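Local coordinates for protein 3-methylornithine synthase (Methanosarcina barkeri, PDB 3T7V) that catalyses the radical isomerisation of L-lysine to (3R)-3-methyl-D-ornithine in pyrrolysine biosynthesis, using a [4Fe-4S] cluster and S-adenosylmethionine, at residues Glu123-Phe128 / Asn152-Lys157; Ile134-Glu137 / Pro142-Ile145. One frame throughout, in Å; residues are numbered along the deposited sequence.

Contact 1 of 2, residues Glu123-Phe128 / Asn152-Lys157; sequences EDPNRF and NATLLK
Thr154, on helix 152-160, packs against the pyrrolidine ring of Pro125 and the phenyl ring of Phe128. Its CB lies 4.1 Å from CB of Pro125. The two branches then part. OG1 stands beside the backbone N (chi1 -56°) and touches the proline ring, 3.2 Å from Pro125 CB and 3.6 Å from Pro125 CG. This is a contact with carbon; the hydrogen bond of this hydroxyl goes to Asp151 OD1, one residue before the helical segment. The methyl CG2 sits 3.7 Å from Pro125 CB and also reaches the edge of the Phe128 ring, 4.0 Å from Phe128 CD2, close to the ring plane. The Pro125 and Thr154 side chains cross at about a right angle. No hydrogen bond joins the two segments. Asn126 OD1 and Lys157 NZ come no nearer than 4.1 Å. Asp124 OD1 accepts from Asn126 N at 3.1 Å, a capping bond ahead of the turn that leads into helix 126-139; the N-H meets OD1 from above the carboxylate plane. The contact thus joins the beginnings of two consecutive helices of the barrel, 126-139 and 152-160, with Met150 in the loop before the second helix touching both Pro125 and Phe128.

Contact 2 of 2, residues Ile134-Glu137 / Pro142-Ile145; sequences IVKE and PIMI
The second half of a beta-alpha-beta crossover (strand 110-115, helix 126-139, strand 143-146) in the TIM-barrel-like radical SAM core brings Ile143 of strand 143-146 against Val135 and Lys136 of helix 126-139. The outermost carbon of Ile143, CD1, makes the closest apolar contacts. It lies 4.0 Å from Val135 CG1 and 3.7 Å from Lys136 CD, and Lys136 CB is 3.9 Å away. CD1 is anti to CA (chi2 178°), which carries this methyl out to the helix. Helix 126-139 packs on the outside of the parallel sheet here, and strand 143-146 lies between strands 110-115 and 163-167. Ile143 also touches Val111 and Leu113 of strand 110-115, while Val135 touches Ile96 of helix 93-103. The lysine divides its contacts. CB and CD pack on Ile143 CD1, with a bend at chi2 (75°) in an otherwise extended chain. Its ammonium group continues past Ile143 to the start of the strand, where NZ is 3.9 Å from Pro142 CA. There NZ is hydrogen-bonded to the backbone oxygens of Leu141 and Gly162, so the charge is held by carbonyl groups before strands 143-146 and 163-167.

Overall arrangement
From the N terminus, the chain reaches 123-128, at the start of helix 126-139, and runs along that helix to 134-137. A short turn then leads into strand 143-146. Contact 2 closes this small loop, four residues long between its segments. The chain goes on through the loop after the strand to helix 152-160, whose first turns complete contact 1. Contact 2 therefore lies wholly within the larger loop of contact 1, and the two do not cross. Their centres are about 14 Å apart. Contact 1 ties helix 126-139 to helix 152-160, and contact 2 ties helix 126-139 to strand 143-146. Ile145 packs against both helices: CG2 on Phe128 CZ (3.7 Å) and CD1 on Leu155 CD2 (4.2 Å).

Contact 1 of 2, residues Glu123-Phe128 / Asn152-Lys157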
ATOM      1  N   GLU A 123     -10.605 -16.628  14.820  1.00 14.54           N
ATOM      2  CA  GLU A 123     -11.378 -17.508  15.800  1.00 18.50           C
ATOM      3  C   GLU A 123     -11.799 -16.692  16.964  1.00 21.61           C
ATOM      4  O   GLU A 123     -12.876 -16.903  17.502  1.00 23.40           O
ATOM      5  CB  GLU A 123     -10.342 -18.594  16.262  1.00 21.74           C
ATOM      6  CG  GLU A 123     -10.708 -19.577  17.315  1.00 33.42           C
ATOM      7  CD  GLU A 123      -9.640 -20.618  17.336  1.00 38.49           C
ATOM      8  OE1 GLU A 123      -8.530 -20.382  17.897  1.00 39.29           O
ATOM      9  OE2 GLU A 123      -9.902 -21.664  16.723  1.00 41.01           O
ATOM     10  N   ASP A 124     -10.959 -15.750  17.388  1.00 17.73           N
ATOM     11  CA  ASP A 124     -11.334 -14.901  18.540  1.00 18.99           C
ATOM     12  C   ASP A 124     -10.740 -13.521  18.283  1.00 17.40           C
ATOM     13  O   ASP A 124      -9.577 -13.254  18.641  1.00 18.75           O
ATOM     14  CB  ASP A 124     -10.803 -15.438  19.869  1.00 23.42           C
ATOM     15  CG  ASP A 124     -11.237 -14.525  21.040  1.00 30.43           C
ATOM     16  OD1 ASP A 124     -11.902 -13.442  20.733  1.00 28.76           O
ATOM     17  OD2 ASP A 124     -10.883 -14.854  22.221  1.00 36.86           O
ATOM     18  N   PRO A 125     -11.498 -12.680  17.580  1.00 16.91           N
ATOM     19  CA  PRO A 125     -10.929 -11.415  17.175  1.00 16.73           C
ATOM     20  C   PRO A 125     -10.574 -10.492  18.300  1.00 16.21           C
ATOM     21  O   PRO A 125      -9.863  -9.509  18.056  1.00 17.19           O
ATOM     22  CB  PRO A 125     -11.992 -10.769  16.233  1.00 23.10           C
ATOM     23  CG  PRO A 125     -13.090 -11.727  16.166  1.00 30.12           C
ATOM     24  CD  PRO A 125     -12.831 -12.933  17.011  1.00 22.21           C
ATOM     25  N   ASN A 126     -10.967 -10.792  19.543  1.00 17.48           N
ATOM     26  CA  ASN A 126     -10.458 -10.003  20.648  1.00 16.27           C
ATOM     27  C   ASN A 126      -8.914 -10.139  20.751  1.00 17.37           C
ATOM     28  O   ASN A 126      -8.223  -9.265  21.285  1.00 19.36           O
ATOM     29  CB  ASN A 126     -11.108 -10.424  21.940  1.00 20.08           C
ATOM     30  CG  ASN A 126     -12.540 -10.037  21.972  1.00 31.23           C
ATOM     31  OD1 ASN A 126     -12.917  -8.958  21.494  1.00 32.57           O
ATOM     32  ND2 ASN A 126     -13.360 -10.913  22.485  1.00 44.56           N
ATOM     33  N   ARG A 127      -8.363 -11.221  20.190  1.00 15.59           N
ATOM     34  CA  ARG A 127      -6.898 -11.348  20.209  1.00 14.00           C
ATOM     35  C   ARG A 127      -6.255 -10.275  19.300  1.00 14.46           C
ATOM     36  O   ARG A 127      -5.193  -9.764  19.619  1.00 16.48           O
ATOM     37  CB  ARG A 127      -6.517 -12.706  19.586  1.00 14.96           C
ATOM     38  CG  ARG A 127      -6.896 -13.881  20.458  1.00 15.96           C
ATOM     39  CD  ARG A 127      -6.877 -15.247  19.686  1.00 16.15           C
ATOM     40  NE  ARG A 127      -7.174 -16.322  20.638  1.00 18.10           N
ATOM     41  CZ  ARG A 127      -7.494 -17.528  20.245  1.00 18.52           C
ATOM     42  NH1 ARG A 127      -7.615 -17.843  18.974  1.00 17.08           N
ATOM     43  NH2 ARG A 127      -7.651 -18.496  21.161  1.00 23.58           N
ATOM     44  N   PHE A 128      -6.933  -9.933  18.188  1.00 13.37           N
ATOM     45  CA  PHE A 128      -6.401  -8.885  17.314  1.00 13.35           C
ATOM     46  C   PHE A 128      -6.611  -7.527  17.980  1.00 14.76           C
ATOM     47  O   PHE A 128      -5.740  -6.648  17.871  1.00 14.20           O
ATOM     48  CB  PHE A 128      -7.127  -8.973  15.967  1.00 13.83           C
ATOM     49  CG  PHE A 128      -6.750  -7.848  15.061  1.00 13.55           C
ATOM     50  CD1 PHE A 128      -5.441  -7.693  14.586  1.00 16.11           C
ATOM     51  CD2 PHE A 128      -7.709  -6.867  14.772  1.00 13.62           C
ATOM     52  CE1 PHE A 128      -5.036  -6.598  13.747  1.00 15.54           C
ATOM     53  CE2 PHE A 128      -7.333  -5.813  13.941  1.00 15.54           C
ATOM     54  CZ  PHE A 128      -6.012  -5.657  13.443  1.00 15.77           C
ATOM     55  N   ASN A 152     -17.357  -6.238  10.981  1.00 18.31           N
ATOM     56  CA  ASN A 152     -17.570  -4.858  11.412  1.00 18.08           C
ATOM     57  C   ASN A 152     -17.385  -4.704  12.941  1.00 17.28           C
ATOM     58  O   ASN A 152     -16.833  -3.689  13.388  1.00 17.71           O
ATOM     59  CB  ASN A 152     -18.992  -4.423  11.083  1.00 19.00           C
ATOM     60  CG  ASN A 152     -19.230  -4.207   9.623  1.00 22.08           C
ATOM     61  OD1 ASN A 152     -18.300  -4.224   8.808  1.00 21.96           O
ATOM     62  ND2 ASN A 152     -20.506  -3.918   9.276  1.00 27.85           N
ATOM     63  N   ALA A 153     -17.802  -5.644  13.760  1.00 16.65           N
ATOM     64  CA  ALA A 153     -17.629  -5.461  15.185  1.00 16.54           C
ATOM     65  C   ALA A 153     -16.132  -5.349  15.525  1.00 16.04           C
ATOM     66  O   ALA A 153     -15.734  -4.631  16.425  1.00 18.37           O
ATOM     67  CB  ALA A 153     -18.235  -6.616  15.945  1.00 20.62           C
ATOM     68  N   THR A 154     -15.291  -6.156  14.855  1.00 16.27           N
ATOM     69  CA  THR A 154     -13.862  -6.107  15.182  1.00 14.78           C
ATOM     70  C   THR A 154     -13.302  -4.758  14.695  1.00 14.90           C
ATOM     71  O   THR A 154     -12.469  -4.164  15.399  1.00 15.01           O
ATOM     72  CB  THR A 154     -13.145  -7.235  14.514  1.00 16.32           C
ATOM     73  OG1 THR A 154     -13.799  -8.432  14.941  1.00 20.07           O
ATOM     74  CG2 THR A 154     -11.661  -7.307  14.964  1.00 18.38           C
ATOM     75  N   LEU A 155     -13.733  -4.289  13.519  1.00 14.40           N
ATOM     76  CA  LEU A 155     -13.257  -2.975  13.029  1.00 14.91           C
ATOM     77  C   LEU A 155     -13.570  -1.875  14.054  1.00 14.37           C
ATOM     78  O   LEU A 155     -12.771  -0.956  14.323  1.00 14.74           O
ATOM     79  CB  LEU A 155     -13.853  -2.620  11.624  1.00 15.27           C
ATOM     80  CG  LEU A 155     -13.268  -3.500  10.493  1.00 16.49           C
ATOM     81  CD1 LEU A 155     -14.102  -3.117   9.246  1.00 17.94           C
ATOM     82  CD2 LEU A 155     -11.753  -3.222  10.326  1.00 21.42           C
ATOM     83  N   LEU A 156     -14.790  -1.931  14.603  1.00 14.60           N
ATOM     84  CA  LEU A 156     -15.216  -0.899  15.562  1.00 16.94           C
ATOM     85  C   LEU A 156     -14.390  -0.986  16.853  1.00 15.49           C
ATOM     86  O   LEU A 156     -13.903   0.066  17.358  1.00 16.74           O
ATOM     87  CB  LEU A 156     -16.729  -1.178  15.758  1.00 21.69           C
ATOM     88  CG  LEU A 156     -17.526  -0.611  16.807  1.00 23.76           C
ATOM     89  CD1 LEU A 156     -18.994  -0.936  16.396  1.00 23.85           C
ATOM     90  CD2 LEU A 156     -17.125  -1.091  18.176  1.00 22.75           C
ATOM     91  N   LYS A 157     -14.080  -2.199  17.324  1.00 14.81           N
ATOM     92  CA  LYS A 157     -13.280  -2.334  18.536  1.00 15.77           C
ATOM     93  C   LYS A 157     -11.823  -1.896  18.309  1.00 15.07           C
ATOM     94  O   LYS A 157     -11.192  -1.277  19.213  1.00 15.66           O
ATOM     95  CB  LYS A 157     -13.341  -3.743  19.053  1.00 17.25           C
ATOM     96  CG  LYS A 157     -14.722  -4.064  19.659  1.00 20.19           C
ATOM     97  CD  LYS A 157     -14.711  -5.557  19.951  1.00 30.14           C
ATOM     98  CE  LYS A 157     -15.892  -5.864  20.798  1.00 43.21           C
ATOM     99  NZ  LYS A 157     -16.413  -7.171  20.296  1.00 68.01           N
TER

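Contact 2 of 2, residues Ile134-Glu137 / Pro142-Ile145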
ATOM      1  N   ILE A 134      -1.998  -3.070  22.467  1.00 14.46           N
ATOM      2  CA  ILE A 134      -0.614  -3.139  22.940  1.00 16.10           C
ATOM      3  C   ILE A 134       0.279  -2.333  22.092  1.00 16.21           C
ATOM      4  O   ILE A 134       1.132  -1.581  22.619  1.00 16.43           O
ATOM      5  CB  ILE A 134      -0.138  -4.620  23.069  1.00 21.12           C
ATOM      6  CG1 ILE A 134      -0.855  -5.266  24.261  1.00 26.50           C
ATOM      7  CG2 ILE A 134       1.379  -4.693  23.221  1.00 26.63           C
ATOM      8  CD1 ILE A 134      -0.800  -6.761  24.255  1.00 40.41           C
ATOM      9  N   VAL A 135       0.160  -2.457  20.766  1.00 13.58           N
ATOM     10  CA  VAL A 135       1.009  -1.631  19.926  1.00 13.92           C
ATOM     11  C   VAL A 135       0.736  -0.119  20.100  1.00 13.67           C
ATOM     12  O   VAL A 135       1.670   0.704  20.119  1.00 14.09           O
ATOM     13  CB  VAL A 135       0.822  -2.035  18.427  1.00 13.22           C
ATOM     14  CG1 VAL A 135       1.625  -1.073  17.524  1.00 15.05           C
ATOM     15  CG2 VAL A 135       1.290  -3.520  18.247  1.00 15.23           C
ATOM     16  N   LYS A 136      -0.529   0.296  20.244  1.00 12.75           N
ATOM     17  CA  LYS A 136      -0.847   1.723  20.416  1.00 13.52           C
ATOM     18  C   LYS A 136      -0.249   2.177  21.762  1.00 13.84           C
ATOM     19  O   LYS A 136       0.297   3.281  21.857  1.00 15.69           O
ATOM     20  CB  LYS A 136      -2.346   1.930  20.392  1.00 13.98           C
ATOM     21  CG  LYS A 136      -2.734   3.398  20.255  1.00 15.24           C
ATOM     22  CD  LYS A 136      -2.505   3.847  18.822  1.00 15.74           C
ATOM     23  CE  LYS A 136      -3.017   5.240  18.691  1.00 15.70           C
ATOM     24  NZ  LYS A 136      -2.959   5.615  17.203  1.00 18.06           N
ATOM     25  N   GLU A 137      -0.374   1.330  22.807  1.00 14.00           N
ATOM     26  CA  GLU A 137       0.189   1.711  24.125  1.00 15.25           C
ATOM     27  C   GLU A 137       1.717   1.844  24.080  1.00 17.25           C
ATOM     28  O   GLU A 137       2.284   2.714  24.764  1.00 20.93           O
ATOM     29  CB  GLU A 137      -0.194   0.656  25.160  1.00 17.48           C
ATOM     30  CG  GLU A 137      -1.637   0.723  25.633  1.00 22.31           C
ATOM     31  CD  GLU A 137      -1.940  -0.436  26.595  1.00 31.24           C
ATOM     32  OE1 GLU A 137      -1.069  -1.383  26.799  1.00 36.70           O
ATOM     33  OE2 GLU A 137      -3.070  -0.418  27.107  1.00 40.17           O
ATOM     34  N   PRO A 142       0.195   6.823  14.923  1.00 12.89           N
ATOM     35  CA  PRO A 142      -0.875   6.324  14.030  1.00 12.81           C
ATOM     36  C   PRO A 142      -0.657   4.914  13.573  1.00 11.86           C
ATOM     37  O   PRO A 142       0.503   4.510  13.303  1.00 12.96           O
ATOM     38  CB  PRO A 142      -0.791   7.281  12.822  1.00 14.52           C
ATOM     39  CG  PRO A 142      -0.157   8.545  13.446  1.00 14.28           C
ATOM     40  CD  PRO A 142       0.862   8.005  14.406  1.00 14.25           C
ATOM     41  N   ILE A 143      -1.714   4.153  13.597  1.00 10.92           N
ATOM     42  CA  ILE A 143      -1.655   2.727  13.216  1.00 11.06           C
ATOM     43  C   ILE A 143      -2.516   2.473  12.011  1.00 10.82           C
ATOM     44  O   ILE A 143      -3.713   2.850  11.969  1.00 13.04           O
ATOM     45  CB  ILE A 143      -2.179   1.808  14.364  1.00 12.36           C
ATOM     46  CG1 ILE A 143      -1.218   1.841  15.520  1.00 14.80           C
ATOM     47  CG2 ILE A 143      -2.340   0.330  13.890  1.00 14.60           C
ATOM     48  CD1 ILE A 143      -1.722   0.990  16.687  1.00 17.91           C
ATOM     49  N   MET A 144      -1.917   1.850  11.003  1.00 10.84           N
ATOM     50  CA  MET A 144      -2.665   1.309   9.861  1.00 11.07           C
ATOM     51  C   MET A 144      -2.832  -0.175  10.165  1.00 11.74           C
ATOM     52  O   MET A 144      -1.887  -0.819  10.637  1.00 11.85           O
ATOM     53  CB  MET A 144      -1.841   1.470   8.574  1.00 11.89           C
ATOM     54  CG  MET A 144      -2.417   0.657   7.408  1.00 14.36           C
ATOM     55  SD  MET A 144      -1.423   1.099   5.908  1.00 16.84           S
ATOM     56  CE  MET A 144      -2.348   2.472   5.425  1.00 16.60           C
ATOM     57  N   ILE A 145      -4.013  -0.697   9.986  1.00 10.76           N
ATOM     58  CA  ILE A 145      -4.236  -2.164  10.076  1.00 10.57           C
ATOM     59  C   ILE A 145      -4.552  -2.694   8.711  1.00 10.62           C
ATOM     60  O   ILE A 145      -5.349  -2.087   7.926  1.00 10.60           O
ATOM     61  CB  ILE A 145      -5.312  -2.507  11.141  1.00 10.94           C
ATOM     62  CG1 ILE A 145      -6.663  -1.866  10.818  1.00 11.36           C
ATOM     63  CG2 ILE A 145      -4.790  -2.272  12.550  1.00 12.61           C
ATOM     64  CD1 ILE A 145      -7.819  -2.413  11.706  1.00 13.68           C
TER